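Local coordinates for lipoprotein (Colwellia psychrerythraea, PDB 3O0Y), which is a putative lipoprotein of unknown function, mostly helical, whose family belongs to a metallopeptidase-like clan, at residues 122-127 / 189-194; 129-134 / 547-552; 71-76 / 181-186. All coordinates share one frame; numbering follows the deposited sequence.

Interaction 1 of 3, residues 122-127 / 189-194; sequences FNIGYI and AAQNWL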
ATOM      1  N   PHE A 122      19.455   7.808   9.730  1.00 12.91           N
ATOM      2  CA  PHE A 122      19.667   6.937   8.584  1.00 11.34           C
ATOM      3  C   PHE A 122      19.558   7.729   7.262  1.00 13.71           C
ATOM      4  O   PHE A 122      18.447   8.211   6.910  1.00 14.89           O
ATOM      5  CB  PHE A 122      18.619   5.831   8.572  1.00 12.54           C
ATOM      6  CG  PHE A 122      18.764   4.837   9.709  1.00 10.80           C
ATOM      7  CD1 PHE A 122      19.362   3.608   9.506  1.00 11.15           C
ATOM      8  CD2 PHE A 122      18.381   5.192  11.026  1.00 10.63           C
ATOM      9  CE1 PHE A 122      19.538   2.710  10.587  1.00 11.14           C
ATOM     10  CE2 PHE A 122      18.571   4.317  12.080  1.00  8.87           C
ATOM     11  CZ  PHE A 122      19.117   3.055  11.851  1.00  6.75           C
ATOM     12  N   ASN A 123      20.629   7.770   6.487  1.00 10.35           N
ATOM     13  CA  ASN A 123      20.582   8.348   5.165  1.00 10.44           C
ATOM     14  C   ASN A 123      20.400   7.346   4.038  1.00 10.26           C
ATOM     15  O   ASN A 123      20.289   7.743   2.870  1.00 10.30           O
ATOM     16  CB  ASN A 123      21.786   9.229   4.909  1.00 10.03           C
ATOM     17  CG  ASN A 123      23.043   8.451   4.746  1.00 15.09           C
ATOM     18  OD1 ASN A 123      23.104   7.305   5.096  1.00 17.60           O
ATOM     19  ND2 ASN A 123      24.095   9.104   4.230  1.00 17.03           N
ATOM     20  N   ILE A 124      20.296   6.068   4.414  1.00 11.03           N
ATOM     21  CA  ILE A 124      20.103   4.972   3.483  1.00  9.44           C
ATOM     22  C   ILE A 124      18.710   4.884   2.890  1.00 10.20           C
ATOM     23  O   ILE A 124      17.791   5.628   3.280  1.00  9.81           O
ATOM     24  CB  ILE A 124      20.528   3.612   4.133  1.00 11.30           C
ATOM     25  CG1 ILE A 124      19.796   3.294   5.478  1.00 11.73           C
ATOM     26  CG2 ILE A 124      22.041   3.618   4.443  1.00  9.34           C
ATOM     27  CD1 ILE A 124      18.245   3.376   5.523  1.00 11.96           C
ATOM     28  N   GLY A 125      18.575   4.023   1.891  1.00 10.26           N
ATOM     29  CA  GLY A 125      17.270   3.819   1.288  1.00  9.03           C
ATOM     30  C   GLY A 125      16.744   4.980   0.475  1.00 10.46           C
ATOM     31  O   GLY A 125      17.513   5.784  -0.065  1.00  9.74           O
ATOM     32  N   TYR A 126      15.423   5.123   0.440  1.00  7.03           N
ATOM     33  CA  TYR A 126      14.808   6.188  -0.333  1.00  7.86           C
ATOM     34  C   TYR A 126      13.478   6.477   0.331  1.00  8.44           C
ATOM     35  O   TYR A 126      12.955   5.608   1.002  1.00  9.39           O
ATOM     36  CB  TYR A 126      14.602   5.793  -1.814  1.00  9.74           C
ATOM     37  CG  TYR A 126      13.477   4.790  -2.047  1.00  6.07           C
ATOM     38  CD1 TYR A 126      12.206   5.208  -2.395  1.00 10.04           C
ATOM     39  CD2 TYR A 126      13.648   3.437  -1.760  1.00  6.99           C
ATOM     40  CE1 TYR A 126      11.175   4.298  -2.570  1.00  9.80           C
ATOM     41  CE2 TYR A 126      12.594   2.508  -1.961  1.00  9.90           C
ATOM     42  CZ  TYR A 126      11.353   2.963  -2.309  1.00 11.82           C
ATOM     43  OH  TYR A 126      10.259   2.085  -2.407  1.00 12.08           O
ATOM     44  N   ILE A 127      12.964   7.701   0.156  1.00  7.39           N
ATOM     45  CA  ILE A 127      11.634   8.091   0.681  1.00  7.50           C
ATOM     46  C   ILE A 127      10.537   7.731  -0.296  1.00  8.05           C
ATOM     47  O   ILE A 127      10.566   8.145  -1.462  1.00  8.88           O
ATOM     48  CB  ILE A 127      11.529   9.583   0.989  1.00  7.29           C
ATOM     49  CG1 ILE A 127      12.620  10.023   2.001  1.00  8.39           C
ATOM     50  CG2 ILE A 127      10.126   9.936   1.495  1.00  9.27           C
ATOM     51  CD1 ILE A 127      12.662   9.149   3.288  1.00  7.84           C
ATOM     52  N   ALA A 189      25.634   0.719  -0.063  1.00 10.16           N
ATOM     53  CA  ALA A 189      26.557  -0.409   0.030  1.00 12.08           C
ATOM     54  C   ALA A 189      27.938  -0.015   0.618  1.00 12.11           C
ATOM     55  O   ALA A 189      28.544  -0.791   1.364  1.00 11.25           O
ATOM     56  CB  ALA A 189      26.686  -1.123  -1.350  1.00 13.30           C
ATOM     57  N   ALA A 190      28.350   1.224   0.405  1.00 11.44           N
ATOM     58  CA  ALA A 190      29.625   1.732   0.958  1.00 12.68           C
ATOM     59  C   ALA A 190      29.571   1.796   2.491  1.00 13.14           C
ATOM     60  O   ALA A 190      30.604   1.672   3.153  1.00 15.42           O
ATOM     61  CB  ALA A 190      29.972   3.081   0.370  1.00 12.38           C
ATOM     62  N   GLN A 191      28.365   1.966   3.035  1.00 13.77           N
ATOM     63  CA  GLN A 191      28.091   1.933   4.471  1.00 14.57           C
ATOM     64  C   GLN A 191      27.648   0.556   4.967  1.00 14.28           C
ATOM     65  O   GLN A 191      27.059   0.465   6.050  1.00 14.31           O
ATOM     66  CB  GLN A 191      26.867   2.802   4.745  1.00 18.31           C
ATOM     67  CG  GLN A 191      27.081   4.216   4.771  1.00 20.44           C
ATOM     68  CD  GLN A 191      25.738   4.953   4.952  1.00 22.13           C
ATOM     69  OE1 GLN A 191      25.065   4.784   5.976  1.00 21.18           O
ATOM     70  NE2 GLN A 191      25.404   5.803   4.008  1.00 22.11           N
ATOM     71  N   ASN A 192      27.802  -0.478   4.149  1.00 11.71           N
ATOM     72  CA  ASN A 192      27.392  -1.835   4.480  1.00 12.98           C
ATOM     73  C   ASN A 192      25.874  -1.995   4.663  1.00 12.32           C
ATOM     74  O   ASN A 192      25.412  -2.875   5.350  1.00 12.16           O
ATOM     75  CB  ASN A 192      28.064  -2.313   5.745  1.00 12.19           C
ATOM     76  CG  ASN A 192      29.576  -2.431   5.560  1.00 20.08           C
ATOM     77  OD1 ASN A 192      30.067  -3.002   4.557  1.00 24.07           O
ATOM     78  ND2 ASN A 192      30.314  -1.904   6.518  1.00 24.50           N
ATOM     79  N   TRP A 193      25.133  -1.166   3.969  1.00 10.90           N
ATOM     80  CA  TRP A 193      23.691  -1.324   3.937  1.00 11.02           C
ATOM     81  C   TRP A 193      23.304  -1.836   2.544  1.00 12.59           C
ATOM     82  O   TRP A 193      23.397  -1.107   1.537  1.00 11.27           O
ATOM     83  CB  TRP A 193      23.058   0.032   4.190  1.00  9.94           C
ATOM     84  CG  TRP A 193      21.562  -0.029   4.296  1.00  8.93           C
ATOM     85  CD1 TRP A 193      20.668  -0.070   3.283  1.00 10.43           C
ATOM     86  CD2 TRP A 193      20.819  -0.103   5.513  1.00  8.87           C
ATOM     87  NE1 TRP A 193      19.379  -0.132   3.810  1.00 11.08           N
ATOM     88  CE2 TRP A 193      19.463  -0.192   5.175  1.00  8.32           C
ATOM     89  CE3 TRP A 193      21.171  -0.124   6.857  1.00  9.18           C
ATOM     90  CZ2 TRP A 193      18.468  -0.234   6.143  1.00  9.44           C
ATOM     91  CZ3 TRP A 193      20.203  -0.182   7.809  1.00 11.24           C
ATOM     92  CH2 TRP A 193      18.857  -0.282   7.454  1.00 10.22           C
ATOM     93  N   LEU A 194      22.901  -3.103   2.487  1.00 14.22           N
ATOM     94  CA  LEU A 194      22.438  -3.672   1.224  1.00 15.61           C
ATOM     95  C   LEU A 194      21.499  -4.828   1.402  1.00 13.60           C
ATOM     96  O   LEU A 194      21.420  -5.384   2.441  1.00 13.38           O
ATOM     97  CB  LEU A 194      23.581  -4.063   0.291  1.00 18.48           C
ATOM     98  CG  LEU A 194      24.845  -4.786   0.726  1.00 23.26           C
ATOM     99  CD1 LEU A 194      24.714  -5.477   2.027  1.00 18.65           C
ATOM    100  CD2 LEU A 194      25.302  -5.665  -0.483  1.00 21.14           C
TER
HETATM  101  O   HOH W   1      22.836   5.913   7.696  1.00 17.41           O

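Interaction 2 of 3, residues 129-134 / 547-552; sequences TWMGLS and MAWPGQ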
ATOM      1  N   THR A 129       6.497   7.763  -1.180  1.00  9.04           N
ATOM      2  CA  THR A 129       5.351   8.576  -0.843  1.00  8.56           C
ATOM      3  C   THR A 129       4.253   7.806  -0.167  1.00  8.66           C
ATOM      4  O   THR A 129       3.361   8.448   0.415  1.00  9.15           O
ATOM      5  CB  THR A 129       4.744   9.323  -2.040  1.00  9.71           C
ATOM      6  OG1 THR A 129       4.356   8.372  -3.039  1.00 11.48           O
ATOM      7  CG2 THR A 129       5.841  10.361  -2.659  1.00  9.70           C
ATOM      8  N   TRP A 130       4.314   6.472  -0.178  1.00  7.84           N
ATOM      9  CA  TRP A 130       3.405   5.634   0.631  1.00  9.00           C
ATOM     10  C   TRP A 130       4.046   5.173   1.932  1.00  7.90           C
ATOM     11  O   TRP A 130       3.500   5.411   3.005  1.00  7.39           O
ATOM     12  CB  TRP A 130       2.886   4.451  -0.221  1.00  8.92           C
ATOM     13  CG  TRP A 130       2.424   3.281   0.548  1.00  7.39           C
ATOM     14  CD1 TRP A 130       1.279   3.241   1.337  1.00  9.84           C
ATOM     15  CD2 TRP A 130       3.009   1.985   0.617  1.00  6.61           C
ATOM     16  NE1 TRP A 130       1.156   2.005   1.911  1.00 12.23           N
ATOM     17  CE2 TRP A 130       2.221   1.219   1.503  1.00 11.39           C
ATOM     18  CE3 TRP A 130       4.151   1.391   0.040  1.00 10.22           C
ATOM     19  CZ2 TRP A 130       2.521  -0.107   1.803  1.00 10.77           C
ATOM     20  CZ3 TRP A 130       4.455   0.074   0.359  1.00  9.06           C
ATOM     21  CH2 TRP A 130       3.613  -0.663   1.177  1.00  9.38           C
ATOM     22  N   MET A 131       5.221   4.538   1.839  1.00  6.84           N
ATOM     23  CA  MET A 131       5.823   3.829   2.967  1.00  8.38           C
ATOM     24  C   MET A 131       6.793   4.640   3.774  1.00  8.85           C
ATOM     25  O   MET A 131       7.251   4.163   4.811  1.00  6.58           O
ATOM     26  CB  MET A 131       6.518   2.518   2.481  1.00  7.09           C
ATOM     27  CG  MET A 131       6.253   1.278   3.328  1.00  8.78           C
ATOM     28  SD  MET A 131       6.987  -0.331   2.955  1.00  2.70           S
ATOM     29  CE  MET A 131       8.610   0.029   3.642  1.00  9.60           C
ATOM     30  N   GLY A 132       7.033   5.889   3.374  1.00  7.96           N
ATOM     31  CA  GLY A 132       8.065   6.697   4.019  1.00  7.81           C
ATOM     32  C   GLY A 132       9.436   6.100   3.764  1.00  7.82           C
ATOM     33  O   GLY A 132       9.712   5.598   2.664  1.00  7.90           O
ATOM     34  N   LEU A 133      10.289   6.090   4.796  1.00  6.27           N
ATOM     35  CA  LEU A 133      11.628   5.562   4.608  1.00  8.94           C
ATOM     36  C   LEU A 133      11.551   4.082   4.244  1.00  7.53           C
ATOM     37  O   LEU A 133      10.994   3.278   5.005  1.00  9.65           O
ATOM     38  CB  LEU A 133      12.478   5.738   5.845  1.00  8.92           C
ATOM     39  CG  LEU A 133      13.931   5.199   5.854  1.00 10.57           C
ATOM     40  CD1 LEU A 133      14.790   5.787   4.729  1.00  8.37           C
ATOM     41  CD2 LEU A 133      14.561   5.398   7.270  1.00 11.15           C
ATOM     42  N   SER A 134      12.183   3.717   3.125  1.00  8.73           N
ATOM     43  CA  SER A 134      12.134   2.369   2.633  1.00  7.33           C
ATOM     44  C   SER A 134      13.598   1.923   2.441  1.00  7.89           C
ATOM     45  O   SER A 134      14.338   2.643   1.872  1.00  9.23           O
ATOM     46  CB  SER A 134      11.392   2.358   1.338  1.00  8.79           C
ATOM     47  OG  SER A 134      10.045   2.787   1.528  1.00 11.11           O
ATOM     48  N   MET A 547      10.505  -9.144   4.167  1.00  7.21           N
ATOM     49  CA  MET A 547      11.977  -8.948   4.225  1.00  7.35           C
ATOM     50  C   MET A 547      12.375  -7.592   3.602  1.00  8.19           C
ATOM     51  O   MET A 547      13.247  -6.933   4.106  1.00  9.15           O
ATOM     52  CB  MET A 547      12.737 -10.081   3.533  1.00  9.65           C
ATOM     53  CG  MET A 547      12.718 -11.454   4.236  1.00 11.18           C
ATOM     54  SD  MET A 547      13.250 -12.915   3.216  1.00  4.87           S
ATOM     55  CE  MET A 547      14.884 -12.256   2.657  1.00  9.19           C
ATOM     56  N   ALA A 548      11.689  -7.161   2.549  1.00  8.92           N
ATOM     57  CA  ALA A 548      11.963  -5.883   1.838  1.00  8.43           C
ATOM     58  C   ALA A 548      11.310  -4.707   2.516  1.00  8.69           C
ATOM     59  O   ALA A 548      11.750  -3.576   2.324  1.00  8.58           O
ATOM     60  CB  ALA A 548      11.436  -5.960   0.357  1.00 10.48           C
ATOM     61  N   TRP A 549      10.198  -4.953   3.229  1.00  7.14           N
ATOM     62  CA  TRP A 549       9.367  -3.915   3.887  1.00  7.41           C
ATOM     63  C   TRP A 549       9.228  -4.107   5.395  1.00  6.81           C
ATOM     64  O   TRP A 549       8.145  -4.262   5.914  1.00  6.30           O
ATOM     65  CB  TRP A 549       7.952  -3.902   3.306  1.00  6.62           C
ATOM     66  CG  TRP A 549       7.804  -3.521   1.910  1.00  6.83           C
ATOM     67  CD1 TRP A 549       8.721  -2.918   1.093  1.00  8.44           C
ATOM     68  CD2 TRP A 549       6.599  -3.624   1.131  1.00  6.21           C
ATOM     69  NE1 TRP A 549       8.179  -2.696  -0.146  1.00  9.99           N
ATOM     70  CE2 TRP A 549       6.882  -3.128  -0.151  1.00  9.62           C
ATOM     71  CE3 TRP A 549       5.321  -4.121   1.386  1.00  8.98           C
ATOM     72  CZ2 TRP A 549       5.934  -3.111  -1.163  1.00  8.72           C
ATOM     73  CZ3 TRP A 549       4.389  -4.135   0.382  1.00 10.47           C
ATOM     74  CH2 TRP A 549       4.684  -3.596  -0.872  1.00 10.34           C
ATOM     75  N   PRO A 550      10.337  -4.157   6.137  1.00  7.44           N
ATOM     76  CA  PRO A 550      10.227  -4.331   7.565  1.00  7.21           C
ATOM     77  C   PRO A 550       9.252  -3.409   8.270  1.00  7.39           C
ATOM     78  O   PRO A 550       9.274  -2.195   8.107  1.00  6.11           O
ATOM     79  CB  PRO A 550      11.659  -4.095   8.086  1.00  7.59           C
ATOM     80  CG  PRO A 550      12.467  -3.898   6.928  1.00 11.35           C
ATOM     81  CD  PRO A 550      11.624  -3.642   5.734  1.00 10.35           C
ATOM     82  N   GLY A 551       8.371  -4.039   9.050  1.00  7.51           N
ATOM     83  CA  GLY A 551       7.361  -3.386   9.860  1.00  6.96           C
ATOM     84  C   GLY A 551       6.023  -3.146   9.217  1.00  4.61           C
ATOM     85  O   GLY A 551       5.017  -2.923   9.940  1.00  6.79           O
ATOM     86  N   GLN A 552       5.980  -3.108   7.898  1.00  6.17           N
ATOM     87  CA  GLN A 552       4.773  -2.749   7.141  1.00  3.88           C
ATOM     88  C   GLN A 552       3.667  -3.755   7.465  1.00  5.17           C
ATOM     89  O   GLN A 552       2.500  -3.324   7.600  1.00  5.86           O
ATOM     90  CB  GLN A 552       4.980  -2.574   5.631  1.00  3.55           C
ATOM     91  CG  GLN A 552       3.749  -2.027   4.869  1.00  8.35           C
ATOM     92  CD  GLN A 552       2.636  -2.992   4.603  1.00  6.14           C
ATOM     93  OE1 GLN A 552       2.869  -4.191   4.409  1.00  7.87           O
ATOM     94  NE2 GLN A 552       1.370  -2.464   4.469  1.00  4.94           N
TER

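Interaction 3 of 3, residues 71-76 / 181-186; sequences YSPENE and IIEKQT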
ATOM      1  N   TYR A  71      17.216  10.164  -7.652  1.00  9.55           N
ATOM      2  CA  TYR A  71      17.458   9.486  -6.383  1.00 10.23           C
ATOM      3  C   TYR A  71      18.916   9.528  -5.958  1.00  9.52           C
ATOM      4  O   TYR A  71      19.336   8.688  -5.188  1.00 11.97           O
ATOM      5  CB  TYR A  71      16.990   8.010  -6.470  1.00 10.47           C
ATOM      6  CG  TYR A  71      15.493   7.943  -6.492  1.00  8.68           C
ATOM      7  CD1 TYR A  71      14.794   8.035  -5.333  1.00 11.18           C
ATOM      8  CD2 TYR A  71      14.796   7.942  -7.692  1.00  9.07           C
ATOM      9  CE1 TYR A  71      13.384   8.012  -5.329  1.00 10.76           C
ATOM     10  CE2 TYR A  71      13.454   7.978  -7.717  1.00  8.87           C
ATOM     11  CZ  TYR A  71      12.731   8.010  -6.525  1.00 12.07           C
ATOM     12  OH  TYR A  71      11.365   8.047  -6.555  1.00 12.49           O
ATOM     13  N   SER A  72      19.695  10.535  -6.380  1.00 10.20           N
ATOM     14  CA  SER A  72      21.126  10.575  -5.993  1.00 10.97           C
ATOM     15  C   SER A  72      21.247  10.763  -4.465  1.00 10.66           C
ATOM     16  O   SER A  72      20.335  11.254  -3.841  1.00 10.26           O
ATOM     17  CB  SER A  72      21.831  11.742  -6.682  1.00 10.78           C
ATOM     18  OG  SER A  72      21.619  12.993  -6.050  1.00 11.09           O
ATOM     19  N   PRO A  73      22.420  10.478  -3.887  1.00 11.31           N
ATOM     20  CA  PRO A  73      22.645  10.851  -2.477  1.00  9.22           C
ATOM     21  C   PRO A  73      22.305  12.298  -2.142  1.00 10.45           C
ATOM     22  O   PRO A  73      21.675  12.552  -1.124  1.00 11.23           O
ATOM     23  CB  PRO A  73      24.165  10.578  -2.296  1.00  8.84           C
ATOM     24  CG  PRO A  73      24.367   9.426  -3.160  1.00 10.34           C
ATOM     25  CD  PRO A  73      23.557   9.716  -4.412  1.00 12.31           C
ATOM     26  N   GLU A  74      22.630  13.249  -3.013  1.00 10.95           N
ATOM     27  CA  GLU A  74      22.366  14.619  -2.717  1.00 12.58           C
ATOM     28  C   GLU A  74      20.870  14.912  -2.848  1.00 10.92           C
ATOM     29  O   GLU A  74      20.350  15.648  -2.030  1.00 11.03           O
ATOM     30  CB  GLU A  74      23.164  15.549  -3.611  1.00 15.48           C
ATOM     31  CG  GLU A  74      23.028  17.034  -3.213  1.00 19.60           C
ATOM     32  CD  GLU A  74      23.657  17.403  -1.842  1.00 28.40           C
ATOM     33  OE1 GLU A  74      24.543  16.678  -1.287  1.00 31.41           O
ATOM     34  OE2 GLU A  74      23.267  18.480  -1.315  1.00 36.30           O
ATOM     35  N   ASN A  75      20.195  14.289  -3.820  1.00 10.37           N
ATOM     36  CA  ASN A  75      18.742  14.475  -3.964  1.00 10.31           C
ATOM     37  C   ASN A  75      18.022  14.044  -2.670  1.00 11.12           C
ATOM     38  O   ASN A  75      17.186  14.763  -2.135  1.00 10.82           O
ATOM     39  CB  ASN A  75      18.203  13.649  -5.123  1.00  9.47           C
ATOM     40  CG  ASN A  75      18.659  14.161  -6.506  1.00 13.42           C
ATOM     41  OD1 ASN A  75      18.886  15.372  -6.704  1.00 24.13           O
ATOM     42  ND2 ASN A  75      18.858  13.267  -7.422  1.00  8.82           N
ATOM     43  N   GLU A  76      18.386  12.866  -2.176  1.00 10.80           N
ATOM     44  CA  GLU A  76      17.743  12.294  -1.010  1.00 11.05           C
ATOM     45  C   GLU A  76      18.067  13.083   0.239  1.00 10.49           C
ATOM     46  O   GLU A  76      17.190  13.348   1.085  1.00  8.32           O
ATOM     47  CB  GLU A  76      18.123  10.842  -0.825  1.00 10.68           C
ATOM     48  CG  GLU A  76      17.384   9.916  -1.786  1.00 10.99           C
ATOM     49  CD  GLU A  76      15.866   9.813  -1.431  1.00 10.74           C
ATOM     50  OE1 GLU A  76      15.506   9.404  -0.284  1.00 12.65           O
ATOM     51  OE2 GLU A  76      15.051  10.071  -2.314  1.00 15.65           O
ATOM     52  N   ILE A 181      19.879   6.164  -9.235  1.00 11.66           N
ATOM     53  CA  ILE A 181      19.521   4.948  -8.454  1.00 12.11           C
ATOM     54  C   ILE A 181      20.760   4.129  -8.133  1.00 11.14           C
ATOM     55  O   ILE A 181      21.029   3.760  -6.965  1.00 10.00           O
ATOM     56  CB  ILE A 181      18.452   4.104  -9.134  1.00 11.13           C
ATOM     57  CG1 ILE A 181      17.112   4.887  -9.120  1.00 11.78           C
ATOM     58  CG2 ILE A 181      18.308   2.697  -8.452  1.00 12.01           C
ATOM     59  CD1 ILE A 181      15.986   4.229  -9.832  1.00 10.92           C
ATOM     60  N   ILE A 182      21.600   3.908  -9.146  1.00 11.71           N
ATOM     61  CA  ILE A 182      22.854   3.204  -8.911  1.00 11.77           C
ATOM     62  C   ILE A 182      23.744   3.943  -7.979  1.00 12.07           C
ATOM     63  O   ILE A 182      24.346   3.331  -7.079  1.00 11.72           O
ATOM     64  CB  ILE A 182      23.593   2.918 -10.273  1.00 12.18           C
ATOM     65  CG1 ILE A 182      22.768   1.900 -11.077  1.00 14.32           C
ATOM     66  CG2 ILE A 182      25.036   2.460 -10.001  1.00 12.43           C
ATOM     67  CD1 ILE A 182      23.077   1.864 -12.650  1.00 12.52           C
ATOM     68  N   GLU A 183      23.831   5.253  -8.136  1.00 11.79           N
ATOM     69  CA  GLU A 183      24.650   6.050  -7.215  1.00 12.90           C
ATOM     70  C   GLU A 183      24.211   5.890  -5.770  1.00 12.62           C
ATOM     71  O   GLU A 183      25.072   5.811  -4.884  1.00 12.14           O
ATOM     72  CB  GLU A 183      24.602   7.528  -7.598  1.00 14.84           C
ATOM     73  CG  GLU A 183      25.701   8.370  -7.067  1.00 20.74           C
ATOM     74  CD  GLU A 183      25.471   9.848  -7.386  1.00 24.65           C
ATOM     75  OE1 GLU A 183      24.693  10.153  -8.364  1.00 23.02           O
ATOM     76  OE2 GLU A 183      26.035  10.674  -6.597  1.00 27.55           O
ATOM     77  N   LYS A 184      22.890   5.891  -5.521  1.00 10.16           N
ATOM     78  CA  LYS A 184      22.367   5.715  -4.144  1.00  9.03           C
ATOM     79  C   LYS A 184      22.578   4.286  -3.624  1.00  9.81           C
ATOM     80  O   LYS A 184      23.014   4.085  -2.501  1.00 11.24           O
ATOM     81  CB  LYS A 184      20.857   6.067  -4.077  1.00  9.00           C
ATOM     82  CG  LYS A 184      20.332   6.236  -2.674  1.00 10.78           C
ATOM     83  CD  LYS A 184      21.108   7.236  -1.814  1.00 10.73           C
ATOM     84  CE  LYS A 184      20.389   7.524  -0.494  1.00 10.19           C
ATOM     85  NZ  LYS A 184      20.109   6.347   0.351  1.00  8.94           N
ATOM     86  N   GLN A 185      22.341   3.275  -4.452  1.00  9.33           N
ATOM     87  CA  GLN A 185      22.547   1.868  -4.038  1.00  8.38           C
ATOM     88  C   GLN A 185      24.046   1.644  -3.659  1.00 10.24           C
ATOM     89  O   GLN A 185      24.369   0.984  -2.659  1.00  9.67           O
ATOM     90  CB  GLN A 185      22.230   0.998  -5.206  1.00  8.34           C
ATOM     91  CG  GLN A 185      22.211  -0.532  -4.904  1.00 11.67           C
ATOM     92  CD  GLN A 185      22.000  -1.363  -6.160  1.00 13.75           C
ATOM     93  OE1 GLN A 185      22.772  -1.245  -7.129  1.00 13.35           O
ATOM     94  NE2 GLN A 185      21.018  -2.259  -6.124  1.00 10.43           N
ATOM     95  N   THR A 186      24.897   2.309  -4.437  1.00 10.90           N
ATOM     96  CA  THR A 186      26.356   2.223  -4.194  1.00 10.80           C
ATOM     97  C   THR A 186      26.749   2.924  -2.916  1.00 10.88           C
ATOM     98  O   THR A 186      27.529   2.349  -2.132  1.00 11.74           O
ATOM     99  CB  THR A 186      27.167   2.782  -5.392  1.00 12.25           C
ATOM    100  OG1 THR A 186      26.969   1.910  -6.499  1.00 13.69           O
ATOM    101  CG2 THR A 186      28.664   2.822  -5.103  1.00 11.87           C
TER
HETATM  102  O   HOH W   2      24.910  12.823  -5.056  1.00 15.19           O

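Interaction 1 of 3, residues 122-127 / 189-194
Ile-124 lies over one face of the Trp-193 indole, just beyond the Schellman motif that closes helix 174-190. In that motif Asn-192, with positive phi, is the C-prime residue. Trp-193 N bonds to Asp-188 O and Asn-192 N to Ala-189 O, and the chain then leaves the helix to meet the loop before strand 126-128.

The apolar part is a CH-pi contact. Ile-124 CG1 sits 3.6 Å from the centroid of the Trp-193 five-membered ring, 17° off the ring normal. With chi1 at 56°, CG1 stands between the backbone N and the carbonyl carbon and is directed at the indole face. Ile-124 CD1 lies above the rim of the indole, 3.7 Å from Trp-193 CZ2. Phe-122 adds a looser touch, its CE1 4.1 Å from Trp-193 CZ3, with the two side chains at about a right angle. Trp-193 NE1 bonds to Pro-135 O, which helps fix the indole. An alanine in place of Trp-193 would probably leave Ile-124 without the face it packs on and Pro-135 O without this donor.

The polar part lies nearer the surface. Gln-191 and Asn-123 meet tip to tip, their amide planes 39° apart. A water accepts from Asn-123 N and lies 3.0 Å from Gln-191 OE1. Gln-191 NE2 donates to a lone pair of Asn-123 OD1 at 3.0 Å.

Interaction 2 of 3, residues 129-134 / 547-552
Trp-130 turns the edge of its six-membered ring onto one face of the Trp-549 indole. The two six-membered rings have centroids 4.9 Å apart and planes at 71°, a T-shaped (edge-to-face) pair. Trp-130 CH2 makes the nearest approach, 3.6 Å from Trp-549 CZ3. Met-131 SD sits over the five-membered ring of Trp-549, 3.6 Å from its centroid and 20° off the normal. This is a Met-aromatic contact. Neighbouring residues of one loop thus cover the two rings of a single indole. Met-131 CG also packs on a face of the Trp-130 ring.

The contact joins the loop between strand 126-128 and helix 144-154 to the end of helix 536-548. Trp-549 is the first residue to leave helical geometry there. Its NE1 bonds to Asn-142 OD1, which restrains the indole. Leu-295 of helix 284-296 touches both Met-131 and Gln-552.

Gln-552 packs its chain against the same loop, with CG anti to the backbone N (chi1 -173°) and a bend at chi2. Its amide is held by Arg-545 at OE1 and Tyr-556 at NE2. That NE2 lies 3.7 Å from Trp-130 CZ2, at the edge of the indole and near its plane.

Interaction 3 of 3, residues 71-76 / 181-186
Lys-184 sets CG anti to its backbone N (chi1 -166°) and then bends at chi2 (54°), which carries CD to Pro-73. Its aliphatic chain passes Tyr-71, Pro-73 and Glu-76 in turn. Lys-184 CB lies 3.2 Å from Tyr-71 O. Lys-184 CD lies 4.0 Å from Pro-73 CA. Lys-184 CE reaches Glu-76 CB at 4.0 Å. The Lys-184 and Glu-76 side chains cross at about a right angle. Their charged ends are not in contact. Lys-184 NZ instead forms a salt bridge with Asp-188 and bonds to the carbonyls of Asn-123 and Gly-125. Glu-76 pairs with Arg-46 and Arg-80.

Here the start of helix 73-92 packs on the flank of helix 174-190. Ser-72 is the N-cap of helix 73-92. Its OG accepts from Asn-75 N at 2.9 Å, with an N-H...O angle of 163°. Pro-73 follows as the first helical residue.

Glu-183 extends obliquely past Pro-73, at its CD. Glu-183 OE2 comes 3.4 Å from Pro-73 CD, and a water links that oxygen to Glu-74 N. The carboxylate near this helix start would probably be favoured by the helix dipole.

Deeper in, Tyr-71 and Ile-181 lie side by side, pointing the same way. Ile-181 CG1 meets Tyr-71 CB and CD2, the latter at 4.1 Å. Pro-144 of helix 144-154 touches both side chains.

In the fold
Interactions 1 and 3 share helix 174-190. Interaction 3 uses its flank and interaction 1 its C-terminal end, and their centres are about 9 Å apart. The amino group of Lys-184 joins them. Glu-76 OE1 adds a bond to Ile-127 N. Interaction 2 lies nearest the centre of the chain, about 9 Å from it, against 22 and 24 Å for the others. It touches interaction 1 where Tyr-126 O meets Ser-134 N, but does not touch interaction 3. Its chemistry is aromatic and sulfur packing. Interaction 1 pairs a buried indole with an amide pair nearer the surface, while interaction 3 is mostly buried, with aliphatic packing and an exposed glutamate.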